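Local coordinates for oligopeptide-binding protein oppA (Lactococcus lactis, PDB 3DRF) that binds oligopeptides in a voluminous cavity that closes like a Venus fly-trap and serves as the receptor of the ABC transporter OppABCDF for peptide uptake, at residues K46-S51 with P212-K217; Y272-G277 with T546-R551; M305-G310 with Y535-N540. All blocks are in the same frame, centred on the assembly; numbering follows the deposited sequence.

Contact 1. Residues K46-S51 with P212-K217; sequences KAQWLS and PKTTTK
Trp49 and Gln48 reach Thr214 and Thr215 with three N-H groups, joining the loop between strand 34-40 and helix 57-62 to the loop before strand 224-230. Two of the bonds use backbone carbonyls. Trp49 N donates to Thr214 O at 3.0 Å, and its indole NE1 donates to Thr215 O at 2.9 Å. The second is bent, 132° at the hydrogen: the oxygen lies in the indole plane, but the N-H comes in tilted from the carbonyl plane. The third joins side chains: Gln48 NE2 donates to Thr214 OG1 at 3.0 Å, the hydroxyl lying close to the glutamine's amide plane. The amide's OE1 accepts from Leu50 N on a lone pair, which fixes how the group is turned.

Threonine suits position 214: its hydroxyl takes the Gln48 amide and also bonds Leu208 O, while its CG2, anti to the carbonyl carbon, makes an apolar contact with Leu50 CD1 at 3.6 Å. Separately, Thr215 CG2 touches Ala47 O at 3.4 Å, methyl against carbonyl oxygen, and Ala47 CB rests 3.6 Å from Thr215 O. Phe59 packs edge-to-face with Trp49. The chemistry implies two loops, one opening with a 3-10 turn, matched by specific N-H donors.

Contact 2. Residues Y272-G277 with T546-R551; sequences YDIING and TPVNKR
A short antiparallel strand pairing joins Ile274 to Val548, where strand 274-276, an outermost strand of the mixed sheet that includes strand 34-40, meets the end of the long strand 536-549. It thereby links that sheet to the one in which strand 536-549 pairs with strand 292-307. The strand directions differ by 168°, yet the pairing is brief: one backbone bridge, with Asn549 N donating to Asp273 O at 2.8 Å. Pro547 has no N-H to offer, and its CD lies 3.3 Å from Ile275 O. Its own carbonyl oxygen is approached by Ile274 CA in a CA-H...O contact, and both Pro547 O and Ile275 N are buried without a hydrogen-bonding partner.

Side chains strengthen both ends. At one, Arg551 grips Asp273 side-on, NE reaching OD1 at 2.8 Å and NH2 reaching OD2 at 3.0 Å. Both oxygens lie near the guanidinium plane, but the carboxylate is turned 41° against it, and NE meets OD1 from above the carboxylate plane. Aspartate suits this place because OD2 also accepts from Lys36 N of strand 34-40, tying the charge pair to the neighbouring strand. Asn549 OD1 accepts from Arg551 N, forming an Asx turn, while its ND2 donates to a water that in turn donates to Tyr272 O.

Toward the other end, Ile274 CG2 touches Thr546 CG2 at 3.6 Å. Thr546 CG2 stands anti to its backbone N, with OG1 beside that N and turned to Asn276. Thr546 OG1 donates to Asn276 OD1 at 3.0 Å, in the carbonyl plane of the amide, while a water bonded to Gly277 N donates to the same Thr546 OG1.

Contact 3. Residues M305-G310 with Y535-N540; sequences MYYNLG and YVIPTN
Met305 and Ile537 form an antiparallel hydrogen-bonded pair, and their two bonds are the firm polar core of the contact: Met305 N to Ile537 O at 2.8 Å and Ile537 N to Met305 O at 2.9 Å, each donor lying in its acceptor's carbonyl plane. Beyond them the ladder frays. Tyr307 N reaches Tyr535 O only weakly, at 3.5 Å, and a water donating to both Tyr307 O and Tyr535 O bridges the parting backbones.

On one face of the sheet Met305 and Ile537 lie side by side, pointing the same way. The flexible methionine bends at chi3 (64°), which places CE 3.7 Å from Ile537 CG1. Tyr307 slants across the same isoleucine; its OH, weakly bonded to Arg333 O, lies 3.7 Å from Ile537 CG1, while the inner ring atom CD2 lies near Tyr535 O. Replacing Tyr307 with an alanine would probably open a gap beside Ile537 CG1, with Met305 CE still on that branch, and leave Arg333 O without its weak partner. The opposite face carries the non-hydrogen-bonded pair Tyr306 and Val536, where Tyr306 CD1 meets the Val536 CG1 methyl at 3.6 Å. Farther on, Leu309 CD1 comes 3.4 Å from Tyr535 CD1, with the two side chains at about a right angle.

Outward from the pair, Tyr306 OH is bonded to Trp473 NE1 of strand 468-474, the other sheet neighbour of strand 292-307, and Tyr535 OH to Asp498. A classic beta bulge follows, with Thr539 and Asn540 both facing Ser303. Helix 330-339 packs on Met305 and Tyr307 through Ile336, while Met530 of helix 516-533 lies against Val536.

All three contacts are largely buried, though contacts 1 and 2 include more partly exposed residues than contact 3. Contacts 2 and 3 both use strand 536-549, with centres 34 Å apart; contact 3 lies within its sheet, while contact 2 joins that sheet to the one containing strand 34-40. In the chain, contact 3 is nested in the loop that contact 2 closes. Contact 3 relies on a regular pair of backbone bonds and apolar side chains, whereas contact 2 adds a salt bridge and polar side chains to a single bridge. Contact 1 joins two loops through indole, amide and backbone N-H donors, across the chain's centre from contact 3.

Contact 1. Residues K46-S51 with P212-K217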
ATOM      1  N   LYS A  46       3.216 -14.511   0.619  1.00  9.81           N
ATOM      2  CA  LYS A  46       4.397 -14.286  -0.238  1.00 10.16           C
ATOM      3  C   LYS A  46       5.477 -13.716   0.668  1.00  8.96           C
ATOM      4  O   LYS A  46       5.595 -12.540   0.863  1.00  8.84           O
ATOM      5  CB  LYS A  46       4.077 -13.313  -1.372  1.00 11.73           C
ATOM      6  CG  LYS A  46       3.168 -13.890  -2.382  1.00 14.92           C
ATOM      7  CD  LYS A  46       2.899 -12.870  -3.452  1.00 18.87           C
ATOM      8  CE  LYS A  46       4.201 -12.257  -4.110  1.00 20.92           C
ATOM      9  NZ  LYS A  46       4.948 -13.251  -4.782  1.00 23.62           N
ATOM     10  N   ALA A  47       6.262 -14.605   1.251  1.00  8.63           N
ATOM     11  CA  ALA A  47       7.373 -14.179   2.130  1.00  8.42           C
ATOM     12  C   ALA A  47       8.421 -13.405   1.319  1.00  8.18           C
ATOM     13  O   ALA A  47       8.927 -13.885   0.403  1.00  9.13           O
ATOM     14  CB  ALA A  47       8.060 -15.358   2.810  1.00  9.49           C
ATOM     15  N   GLN A  48       8.625 -12.169   1.721  1.00  7.27           N
ATOM     16  CA  GLN A  48       9.689 -11.291   1.131  1.00  7.09           C
ATOM     17  C   GLN A  48      10.095 -10.303   2.207  1.00  6.76           C
ATOM     18  O   GLN A  48       9.359  -9.421   2.557  1.00  8.17           O
ATOM     19  CB  GLN A  48       9.175 -10.558  -0.124  1.00  6.67           C
ATOM     20  CG  GLN A  48      10.266  -9.625  -0.759  1.00  6.55           C
ATOM     21  CD  GLN A  48      11.654 -10.302  -0.778  1.00  5.79           C
ATOM     22  OE1 GLN A  48      12.530  -9.915  -0.099  1.00  6.32           O
ATOM     23  NE2 GLN A  48      11.798 -11.302  -1.625  1.00  7.09           N
ATOM     24  N   TRP A  49      11.288 -10.507   2.748  1.00  6.02           N
ATOM     25  CA  TRP A  49      11.713  -9.742   3.927  1.00  5.87           C
ATOM     26  C   TRP A  49      12.333  -8.392   3.599  1.00  5.60           C
ATOM     27  O   TRP A  49      12.537  -7.584   4.454  1.00  5.94           O
ATOM     28  CB  TRP A  49      12.684 -10.626   4.783  1.00  5.98           C
ATOM     29  CG  TRP A  49      11.924 -11.844   5.399  1.00  6.06           C
ATOM     30  CD1 TRP A  49      11.751 -13.050   4.831  1.00  6.80           C
ATOM     31  CD2 TRP A  49      11.218 -11.862   6.645  1.00  5.95           C
ATOM     32  NE1 TRP A  49      10.997 -13.841   5.669  1.00  6.61           N
ATOM     33  CE2 TRP A  49      10.669 -13.138   6.791  1.00  6.59           C
ATOM     34  CE3 TRP A  49      11.020 -10.912   7.680  1.00  6.66           C
ATOM     35  CZ2 TRP A  49       9.927 -13.525   7.932  1.00  6.81           C
ATOM     36  CZ3 TRP A  49      10.252 -11.287   8.788  1.00  6.87           C
ATOM     37  CH2 TRP A  49       9.713 -12.596   8.896  1.00  7.52           C
ATOM     38  N   LEU A  50      12.589  -8.179   2.312  1.00  5.74           N
ATOM     39  CA  LEU A  50      13.112  -6.868   1.831  1.00  5.64           C
ATOM     40  C   LEU A  50      11.956  -5.992   1.374  1.00  5.65           C
ATOM     41  O   LEU A  50      11.226  -6.326   0.512  1.00  5.84           O
ATOM     42  CB  LEU A  50      14.093  -7.055   0.645  1.00  5.98           C
ATOM     43  CG  LEU A  50      15.351  -7.918   0.892  1.00  6.85           C
ATOM     44  CD1 LEU A  50      16.242  -7.871  -0.346  1.00  7.77           C
ATOM     45  CD2 LEU A  50      16.154  -7.436   2.164  1.00  9.42           C
ATOM     46  N   SER A  51      11.828  -4.865   2.099  0.50  5.52           N
ATOM     47  CA  SER A  51      10.736  -3.924   1.818  0.50  6.04           C
ATOM     48  C   SER A  51      10.655  -3.556   0.345  0.50  6.06           C
ATOM     49  O   SER A  51       9.571  -3.550  -0.242  0.50  6.01           O
ATOM     50  CB  SER A  51      10.899  -2.661   2.668  0.50  6.13           C
ATOM     51  OG  SER A  51       9.817  -1.768   2.526  0.60  6.73           O
ATOM     52  N   PRO A 212      16.351 -18.132  -0.972  1.00  7.98           N
ATOM     53  CA  PRO A 212      16.000 -18.456   0.419  1.00  8.52           C
ATOM     54  C   PRO A 212      16.409 -17.301   1.362  1.00  7.86           C
ATOM     55  O   PRO A 212      15.775 -17.052   2.319  1.00  7.83           O
ATOM     56  CB  PRO A 212      16.853 -19.707   0.710  1.00  8.81           C
ATOM     57  CG  PRO A 212      16.994 -20.392  -0.646  1.00 10.16           C
ATOM     58  CD  PRO A 212      17.136 -19.220  -1.618  1.00  8.71           C
ATOM     59  N   LYS A 213      17.450 -16.553   1.005  1.00  7.10           N
ATOM     60  CA  LYS A 213      17.962 -15.529   1.904  1.00  7.45           C
ATOM     61  C   LYS A 213      17.039 -14.300   2.056  1.00  6.84           C
ATOM     62  O   LYS A 213      17.252 -13.504   2.895  1.00  7.37           O
ATOM     63  CB  LYS A 213      19.344 -15.085   1.404  1.00  7.83           C
ATOM     64  CG  LYS A 213      20.466 -16.162   1.633  1.00  9.66           C
ATOM     65  CD  LYS A 213      21.885 -15.599   1.310  1.00 11.57           C
ATOM     66  CE  LYS A 213      22.880 -16.545   1.809  1.00 14.15           C
ATOM     67  NZ  LYS A 213      24.182 -15.806   1.629  1.00 14.27           N
ATOM     68  N   THR A 214      16.005 -14.184   1.230  1.00  6.38           N
ATOM     69  CA  THR A 214      15.008 -13.094   1.406  1.00  6.28           C
ATOM     70  C   THR A 214      13.604 -13.629   1.640  1.00  6.63           C
ATOM     71  O   THR A 214      12.696 -12.886   1.662  1.00  6.92           O
ATOM     72  CB  THR A 214      14.954 -12.131   0.170  1.00  6.52           C
ATOM     73  OG1 THR A 214      14.359 -12.814  -0.952  1.00  6.85           O
ATOM     74  CG2 THR A 214      16.380 -11.510  -0.156  1.00  6.64           C
ATOM     75  N   THR A 215      13.470 -14.936   1.814  1.00  7.13           N
ATOM     76  CA  THR A 215      12.124 -15.610   1.862  1.00  7.72           C
ATOM     77  C   THR A 215      12.021 -16.525   3.094  1.00  7.83           C
ATOM     78  O   THR A 215      11.357 -16.198   4.022  1.00  8.84           O
ATOM     79  CB  THR A 215      11.836 -16.362   0.530  1.00  7.67           C
ATOM     80  OG1 THR A 215      12.887 -17.313   0.283  1.00  7.74           O
ATOM     81  CG2 THR A 215      11.829 -15.377  -0.674  1.00  8.52           C
ATOM     82  N   THR A 216      12.724 -17.646   3.079  1.00  8.20           N
ATOM     83  CA  THR A 216      12.655 -18.655   4.165  1.00  9.40           C
ATOM     84  C   THR A 216      13.749 -18.521   5.188  1.00  9.31           C
ATOM     85  O   THR A 216      13.569 -18.949   6.286  1.00 10.16           O
ATOM     86  CB  THR A 216      12.706 -20.062   3.571  1.00  9.91           C
ATOM     87  OG1 THR A 216      13.799 -20.113   2.665  1.00 10.92           O
ATOM     88  CG2 THR A 216      11.372 -20.383   2.811  1.00 11.32           C
ATOM     89  N   LYS A 217      14.828 -17.854   4.845  1.00  9.11           N
ATOM     90  CA  LYS A 217      16.052 -17.837   5.667  1.00  9.58           C
ATOM     91  C   LYS A 217      16.702 -16.436   5.666  1.00  8.03           C
ATOM     92  O   LYS A 217      17.804 -16.296   5.304  1.00  8.16           O
ATOM     93  CB  LYS A 217      17.105 -18.873   5.127  1.00 11.27           C
ATOM     94  CG  LYS A 217      16.685 -20.385   5.300  1.00 15.39           C
ATOM     95  CD  LYS A 217      17.856 -21.351   4.955  1.00 20.95           C
ATOM     96  CE  LYS A 217      18.362 -21.462   3.443  1.00 24.35           C
ATOM     97  NZ  LYS A 217      19.441 -22.481   3.006  1.00 27.16           N
TER

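Contact 2. Residues Y272-G277 with T546-R551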
ATOM      1  N   TYR A 272      -6.570 -19.180  17.149  1.00 13.31           N
ATOM      2  CA  TYR A 272      -5.726 -17.971  17.161  1.00 12.97           C
ATOM      3  C   TYR A 272      -6.080 -17.074  18.324  1.00 13.07           C
ATOM      4  O   TYR A 272      -7.236 -16.924  18.625  1.00 14.74           O
ATOM      5  CB  TYR A 272      -5.847 -17.216  15.827  1.00 12.75           C
ATOM      6  CG  TYR A 272      -5.443 -18.095  14.654  1.00 11.71           C
ATOM      7  CD1 TYR A 272      -4.120 -18.535  14.513  1.00 11.85           C
ATOM      8  CD2 TYR A 272      -6.346 -18.490  13.686  1.00 12.21           C
ATOM      9  CE1 TYR A 272      -3.756 -19.308  13.484  1.00 11.83           C
ATOM     10  CE2 TYR A 272      -5.954 -19.296  12.653  1.00 12.10           C
ATOM     11  CZ  TYR A 272      -4.663 -19.695  12.549  1.00 12.33           C
ATOM     12  OH  TYR A 272      -4.246 -20.502  11.529  1.00 15.13           O
ATOM     13  N   ASP A 273      -5.094 -16.462  18.929  1.00 12.35           N
ATOM     14  CA  ASP A 273      -5.284 -15.426  19.928  1.00 12.37           C
ATOM     15  C   ASP A 273      -5.692 -14.103  19.312  1.00 11.70           C
ATOM     16  O   ASP A 273      -6.420 -13.349  19.900  1.00 11.83           O
ATOM     17  CB  ASP A 273      -4.014 -15.210  20.760  1.00 12.42           C
ATOM     18  CG  ASP A 273      -3.602 -16.437  21.530  1.00 13.24           C
ATOM     19  OD1 ASP A 273      -4.431 -16.871  22.342  1.00 16.31           O
ATOM     20  OD2 ASP A 273      -2.508 -16.934  21.370  1.00 12.77           O
ATOM     21  N   ILE A 274      -5.175 -13.823  18.126  1.00 10.70           N
ATOM     22  CA  ILE A 274      -5.393 -12.535  17.420  1.00 10.45           C
ATOM     23  C   ILE A 274      -5.554 -12.881  15.954  1.00  9.94           C
ATOM     24  O   ILE A 274      -4.812 -13.677  15.469  1.00 10.11           O
ATOM     25  CB  ILE A 274      -4.155 -11.643  17.599  1.00 10.64           C
ATOM     26  CG1 ILE A 274      -3.884 -11.318  19.094  1.00 11.35           C
ATOM     27  CG2 ILE A 274      -4.276 -10.372  16.750  1.00 11.20           C
ATOM     28  CD1 ILE A 274      -2.627 -10.564  19.337  1.00 11.97           C
ATOM     29  N   ILE A 275      -6.506 -12.249  15.256  1.00  9.85           N
ATOM     30  CA  ILE A 275      -6.552 -12.244  13.787  1.00  9.51           C
ATOM     31  C   ILE A 275      -6.630 -10.820  13.247  1.00  9.25           C
ATOM     32  O   ILE A 275      -7.469 -10.071  13.617  1.00  9.91           O
ATOM     33  CB  ILE A 275      -7.751 -13.078  13.210  1.00  9.63           C
ATOM     34  CG1 ILE A 275      -7.789 -14.522  13.808  1.00 11.17           C
ATOM     35  CG2 ILE A 275      -7.653 -13.080  11.687  1.00 10.47           C
ATOM     36  CD1 ILE A 275      -8.924 -15.357  13.310  1.00 11.97           C
ATOM     37  N   ASN A 276      -5.665 -10.495  12.403  1.00  8.95           N
ATOM     38  CA  ASN A 276      -5.585  -9.184  11.727  1.00  9.23           C
ATOM     39  C   ASN A 276      -6.120  -9.274  10.310  1.00  9.19           C
ATOM     40  O   ASN A 276      -6.089 -10.307   9.707  1.00  9.48           O
ATOM     41  CB  ASN A 276      -4.119  -8.689  11.750  1.00  9.77           C
ATOM     42  CG  ASN A 276      -3.689  -8.301  13.159  1.00 10.68           C
ATOM     43  OD1 ASN A 276      -4.350  -7.515  13.794  1.00 11.09           O
ATOM     44  ND2 ASN A 276      -2.610  -8.891  13.635  1.00 12.34           N
ATOM     45  N   GLY A 277      -6.597  -8.154   9.816  1.00  9.33           N
ATOM     46  CA  GLY A 277      -7.093  -8.054   8.444  1.00  9.68           C
ATOM     47  C   GLY A 277      -8.478  -8.587   8.152  1.00  9.94           C
ATOM     48  O   GLY A 277      -8.817  -8.774   7.038  1.00 10.07           O
ATOM     49  N   THR A 546      -9.656  -5.643  15.187  1.00  8.52           N
ATOM     50  CA  THR A 546      -8.880  -6.853  15.466  1.00  8.88           C
ATOM     51  C   THR A 546      -9.432  -7.478  16.735  1.00  8.73           C
ATOM     52  O   THR A 546      -9.403  -6.882  17.762  1.00  8.62           O
ATOM     53  CB  THR A 546      -7.407  -6.490  15.709  1.00  9.76           C
ATOM     54  OG1 THR A 546      -6.851  -6.067  14.455  1.00 11.79           O
ATOM     55  CG2 THR A 546      -6.570  -7.710  16.231  1.00 10.41           C
ATOM     56  N   PRO A 547      -9.923  -8.697  16.680  1.00  8.99           N
ATOM     57  CA  PRO A 547     -10.249  -9.406  17.922  1.00  9.60           C
ATOM     58  C   PRO A 547      -8.984  -9.970  18.627  1.00 10.04           C
ATOM     59  O   PRO A 547      -8.068 -10.423  18.016  1.00  9.67           O
ATOM     60  CB  PRO A 547     -11.149 -10.559  17.438  1.00 10.21           C
ATOM     61  CG  PRO A 547     -10.647 -10.881  16.071  1.00 10.03           C
ATOM     62  CD  PRO A 547     -10.180  -9.542  15.488  1.00  9.26           C
ATOM     63  N   VAL A 548      -9.003  -9.874  19.946  1.00 10.22           N
ATOM     64  CA  VAL A 548      -7.899 -10.270  20.801  1.00 10.44           C
ATOM     65  C   VAL A 548      -8.435 -11.134  21.950  1.00 11.32           C
ATOM     66  O   VAL A 548      -9.270 -10.692  22.683  1.00 12.24           O
ATOM     67  CB  VAL A 548      -7.166  -9.030  21.387  1.00 10.25           C
ATOM     68  CG1 VAL A 548      -6.012  -9.490  22.248  1.00 11.15           C
ATOM     69  CG2 VAL A 548      -6.684  -8.099  20.234  1.00 10.95           C
ATOM     70  N   ASN A 549      -7.945 -12.356  22.080  1.00 12.03           N
ATOM     71  CA  ASN A 549      -8.364 -13.265  23.176  1.00 13.41           C
ATOM     72  C   ASN A 549      -8.080 -12.569  24.495  1.00 13.80           C
ATOM     73  O   ASN A 549      -7.096 -11.934  24.671  1.00 13.34           O
ATOM     74  CB  ASN A 549      -7.587 -14.593  23.066  1.00 14.14           C
ATOM     75  CG  ASN A 549      -7.998 -15.612  24.102  1.00 16.33           C
ATOM     76  OD1 ASN A 549      -7.796 -15.439  25.269  1.00 17.55           O
ATOM     77  ND2 ASN A 549      -8.522 -16.693  23.626  1.00 20.49           N
ATOM     78  N   LYS A 550      -9.008 -12.712  25.433  1.00 14.56           N
ATOM     79  CA  LYS A 550      -8.844 -12.081  26.754  1.00 16.20           C
ATOM     80  C   LYS A 550      -7.614 -12.516  27.576  1.00 16.43           C
ATOM     81  O   LYS A 550      -7.242 -11.834  28.436  1.00 17.34           O
ATOM     82  CB  LYS A 550     -10.157 -12.138  27.584  1.00 16.91           C
ATOM     83  CG  LYS A 550     -11.233 -11.327  26.941  1.00 19.43           C
ATOM     84  CD  LYS A 550     -12.480 -11.252  27.800  1.00 22.71           C
ATOM     85  CE  LYS A 550     -13.650 -10.746  27.047  1.00 24.38           C
ATOM     86  NZ  LYS A 550     -14.966 -10.880  27.829  1.00 26.39           N
ATOM     87  N   ARG A 551      -6.993 -13.611  27.201  1.00 16.60           N
ATOM     88  CA  ARG A 551      -5.787 -14.035  27.875  1.00 17.14           C
ATOM     89  C   ARG A 551      -4.564 -13.138  27.516  1.00 17.15           C
ATOM     90  O   ARG A 551      -3.603 -13.094  28.229  1.00 17.72           O
ATOM     91  CB  ARG A 551      -5.475 -15.509  27.600  1.00 17.34           C
ATOM     92  CG  ARG A 551      -4.741 -15.742  26.253  1.00 17.89           C
ATOM     93  CD  ARG A 551      -4.382 -17.180  26.091  1.00 19.18           C
ATOM     94  NE  ARG A 551      -3.485 -17.434  24.964  1.00 19.23           N
ATOM     95  CZ  ARG A 551      -2.291 -17.998  25.051  1.00 21.01           C
ATOM     96  NH1 ARG A 551      -1.772 -18.315  26.207  1.00 22.41           N
ATOM     97  NH2 ARG A 551      -1.577 -18.171  23.962  1.00 20.88           N
TER
HETATM   98  O   HOH W   1      -8.267 -17.591  21.134  1.00 23.69           O
HETATM   99  O   HOH W   2      -7.154  -5.660  11.358  1.00 23.67           O

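Contact 3. Residues M305-G310 with Y535-N540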
ATOM      1  N   MET A 305     -11.579   2.468  -7.675  1.00  6.72           N
ATOM      2  CA  MET A 305     -11.754   1.828  -8.946  1.00  6.34           C
ATOM      3  C   MET A 305     -10.805   2.474  -9.993  1.00  6.43           C
ATOM      4  O   MET A 305     -10.755   3.658 -10.169  1.00  7.20           O
ATOM      5  CB  MET A 305     -13.232   2.028  -9.368  1.00  7.09           C
ATOM      6  CG  MET A 305     -13.590   1.345 -10.720  1.00  7.27           C
ATOM      7  SD  MET A 305     -15.407   1.214 -10.993  1.00  8.23           S
ATOM      8  CE  MET A 305     -15.860   2.984 -11.075  1.00  9.27           C
ATOM      9  N   TYR A 306     -10.059   1.635 -10.688  1.00  6.02           N
ATOM     10  CA  TYR A 306      -9.096   2.034 -11.716  1.00  6.46           C
ATOM     11  C   TYR A 306      -9.626   1.786 -13.113  1.00  6.11           C
ATOM     12  O   TYR A 306     -10.259   0.777 -13.355  1.00  6.83           O
ATOM     13  CB  TYR A 306      -7.828   1.155 -11.613  1.00  6.88           C
ATOM     14  CG  TYR A 306      -6.892   1.525 -10.462  1.00  6.21           C
ATOM     15  CD1 TYR A 306      -5.814   2.428 -10.648  1.00  5.96           C
ATOM     16  CD2 TYR A 306      -7.067   1.006  -9.203  1.00  7.59           C
ATOM     17  CE1 TYR A 306      -4.938   2.766  -9.625  1.00  6.62           C
ATOM     18  CE2 TYR A 306      -6.181   1.335  -8.171  1.00  9.18           C
ATOM     19  CZ  TYR A 306      -5.140   2.204  -8.397  1.00  7.71           C
ATOM     20  OH  TYR A 306      -4.320   2.521  -7.333  1.00  9.69           O
ATOM     21  N   TYR A 307      -9.260   2.682 -14.023  1.00  5.88           N
ATOM     22  CA  TYR A 307      -9.474   2.494 -15.477  1.00  5.77           C
ATOM     23  C   TYR A 307      -8.109   2.286 -16.161  1.00  5.46           C
ATOM     24  O   TYR A 307      -7.178   3.009 -15.897  1.00  6.28           O
ATOM     25  CB  TYR A 307     -10.167   3.721 -16.038  1.00  6.28           C
ATOM     26  CG  TYR A 307     -11.560   3.989 -15.460  1.00  6.23           C
ATOM     27  CD1 TYR A 307     -12.540   2.986 -15.384  1.00  7.18           C
ATOM     28  CD2 TYR A 307     -11.870   5.257 -14.977  1.00  5.72           C
ATOM     29  CE1 TYR A 307     -13.803   3.254 -14.883  1.00  7.36           C
ATOM     30  CE2 TYR A 307     -13.142   5.557 -14.481  1.00  6.56           C
ATOM     31  CZ  TYR A 307     -14.086   4.532 -14.444  1.00  6.03           C
ATOM     32  OH  TYR A 307     -15.343   4.796 -13.989  1.00  7.09           O
ATOM     33  N   ASN A 308      -8.070   1.369 -17.114  1.00  5.62           N
ATOM     34  CA  ASN A 308      -6.826   1.058 -17.812  1.00  6.12           C
ATOM     35  C   ASN A 308      -6.714   1.981 -19.025  1.00  5.72           C
ATOM     36  O   ASN A 308      -7.440   1.855 -19.983  1.00  6.41           O
ATOM     37  CB  ASN A 308      -6.843  -0.422 -18.227  1.00  6.30           C
ATOM     38  CG  ASN A 308      -5.491  -0.899 -18.729  1.00  5.83           C
ATOM     39  OD1 ASN A 308      -4.511  -0.253 -18.609  1.00  6.71           O
ATOM     40  ND2 ASN A 308      -5.483  -2.085 -19.291  1.00  7.34           N
ATOM     41  N   LEU A 309      -5.753   2.904 -18.959  1.00  5.92           N
ATOM     42  CA  LEU A 309      -5.634   3.987 -19.942  1.00  6.64           C
ATOM     43  C   LEU A 309      -4.290   4.058 -20.652  1.00  6.77           C
ATOM     44  O   LEU A 309      -4.062   4.933 -21.389  1.00  6.87           O
ATOM     45  CB  LEU A 309      -5.873   5.333 -19.226  1.00  7.07           C
ATOM     46  CG  LEU A 309      -7.261   5.442 -18.559  1.00  7.78           C
ATOM     47  CD1 LEU A 309      -7.296   6.781 -17.758  1.00  9.18           C
ATOM     48  CD2 LEU A 309      -8.455   5.404 -19.536  1.00  9.11           C
ATOM     49  N   GLY A 310      -3.406   3.126 -20.379  1.00  6.67           N
ATOM     50  CA  GLY A 310      -2.096   3.170 -21.008  1.00  6.75           C
ATOM     51  C   GLY A 310      -1.222   1.968 -20.694  1.00  6.71           C
ATOM     52  O   GLY A 310      -1.682   0.915 -20.434  1.00  8.26           O
ATOM     53  N   TYR A 535      -9.745   9.450 -13.770  1.00  5.99           N
ATOM     54  CA  TYR A 535      -8.877   8.334 -14.136  1.00  5.63           C
ATOM     55  C   TYR A 535      -8.983   7.197 -13.119  1.00  5.83           C
ATOM     56  O   TYR A 535      -8.782   6.087 -13.479  1.00  6.32           O
ATOM     57  CB  TYR A 535      -7.425   8.815 -14.212  1.00  6.18           C
ATOM     58  CG  TYR A 535      -7.145   9.923 -15.250  1.00  6.43           C
ATOM     59  CD1 TYR A 535      -7.724   9.930 -16.513  1.00  6.28           C
ATOM     60  CD2 TYR A 535      -6.269  10.968 -14.954  1.00  6.82           C
ATOM     61  CE1 TYR A 535      -7.415  10.929 -17.441  1.00  6.90           C
ATOM     62  CE2 TYR A 535      -5.973  11.957 -15.882  1.00  6.74           C
ATOM     63  CZ  TYR A 535      -6.527  11.909 -17.101  1.00  7.01           C
ATOM     64  OH  TYR A 535      -6.248  12.848 -18.087  1.00  8.56           O
ATOM     65  N   VAL A 536      -9.321   7.565 -11.880  1.00  6.04           N
ATOM     66  CA  VAL A 536      -9.681   6.597 -10.837  1.00  7.00           C
ATOM     67  C   VAL A 536     -10.895   7.198 -10.112  1.00  6.84           C
ATOM     68  O   VAL A 536     -11.099   8.384 -10.145  1.00  7.32           O
ATOM     69  CB  VAL A 536      -8.502   6.355  -9.851  1.00  6.69           C
ATOM     70  CG1 VAL A 536      -7.277   5.756 -10.597  1.00  7.57           C
ATOM     71  CG2 VAL A 536      -8.125   7.663  -9.110  1.00  8.69           C
ATOM     72  N   ILE A 537     -11.659   6.327  -9.495  1.00  6.31           N
ATOM     73  CA  ILE A 537     -12.843   6.734  -8.732  1.00  6.81           C
ATOM     74  C   ILE A 537     -12.668   6.211  -7.273  1.00  7.05           C
ATOM     75  O   ILE A 537     -12.532   5.071  -7.032  1.00  7.32           O
ATOM     76  CB  ILE A 537     -14.142   6.096  -9.324  1.00  6.88           C
ATOM     77  CG1 ILE A 537     -14.324   6.368 -10.854  1.00  7.60           C
ATOM     78  CG2 ILE A 537     -15.388   6.555  -8.528  1.00  7.65           C
ATOM     79  CD1 ILE A 537     -14.505   7.869 -11.221  1.00  9.03           C
ATOM     80  N   PRO A 538     -12.718   7.139  -6.306  1.00  7.15           N
ATOM     81  CA  PRO A 538     -12.569   6.708  -4.898  1.00  7.20           C
ATOM     82  C   PRO A 538     -13.754   5.804  -4.533  1.00  6.84           C
ATOM     83  O   PRO A 538     -14.849   6.078  -4.914  1.00  8.79           O
ATOM     84  CB  PRO A 538     -12.646   8.010  -4.096  1.00  7.70           C
ATOM     85  CG  PRO A 538     -12.314   9.108  -5.111  1.00  8.09           C
ATOM     86  CD  PRO A 538     -12.882   8.612  -6.411  1.00  8.06           C
ATOM     87  N   THR A 539     -13.526   4.782  -3.766  1.00  6.58           N
ATOM     88  CA  THR A 539     -14.608   3.838  -3.356  1.00  6.89           C
ATOM     89  C   THR A 539     -14.955   4.006  -1.857  1.00  7.08           C
ATOM     90  O   THR A 539     -15.918   4.581  -1.522  1.00  7.26           O
ATOM     91  CB  THR A 539     -14.242   2.384  -3.774  1.00  6.82           C
ATOM     92  OG1 THR A 539     -13.959   2.408  -5.173  1.00  7.45           O
ATOM     93  CG2 THR A 539     -15.442   1.452  -3.508  1.00  8.24           C
ATOM     94  N   ASN A 540     -14.106   3.458  -1.002  1.00  7.17           N
ATOM     95  CA  ASN A 540     -14.318   3.485   0.475  1.00  7.67           C
ATOM     96  C   ASN A 540     -13.139   3.965   1.347  1.00  7.69           C
ATOM     97  O   ASN A 540     -11.981   3.786   1.042  1.00  7.95           O
ATOM     98  CB  ASN A 540     -14.678   2.092   0.988  1.00  8.26           C
ATOM     99  CG  ASN A 540     -16.094   1.674   0.646  1.00 10.08           C
ATOM    100  OD1 ASN A 540     -16.315   0.576   0.251  1.00 15.41           O
ATOM    101  ND2 ASN A 540     -16.969   2.515   0.818  1.00  8.79           N
TER
HETATM  102  O   HOH W   3      -6.294   5.074 -14.160  1.00  8.83           O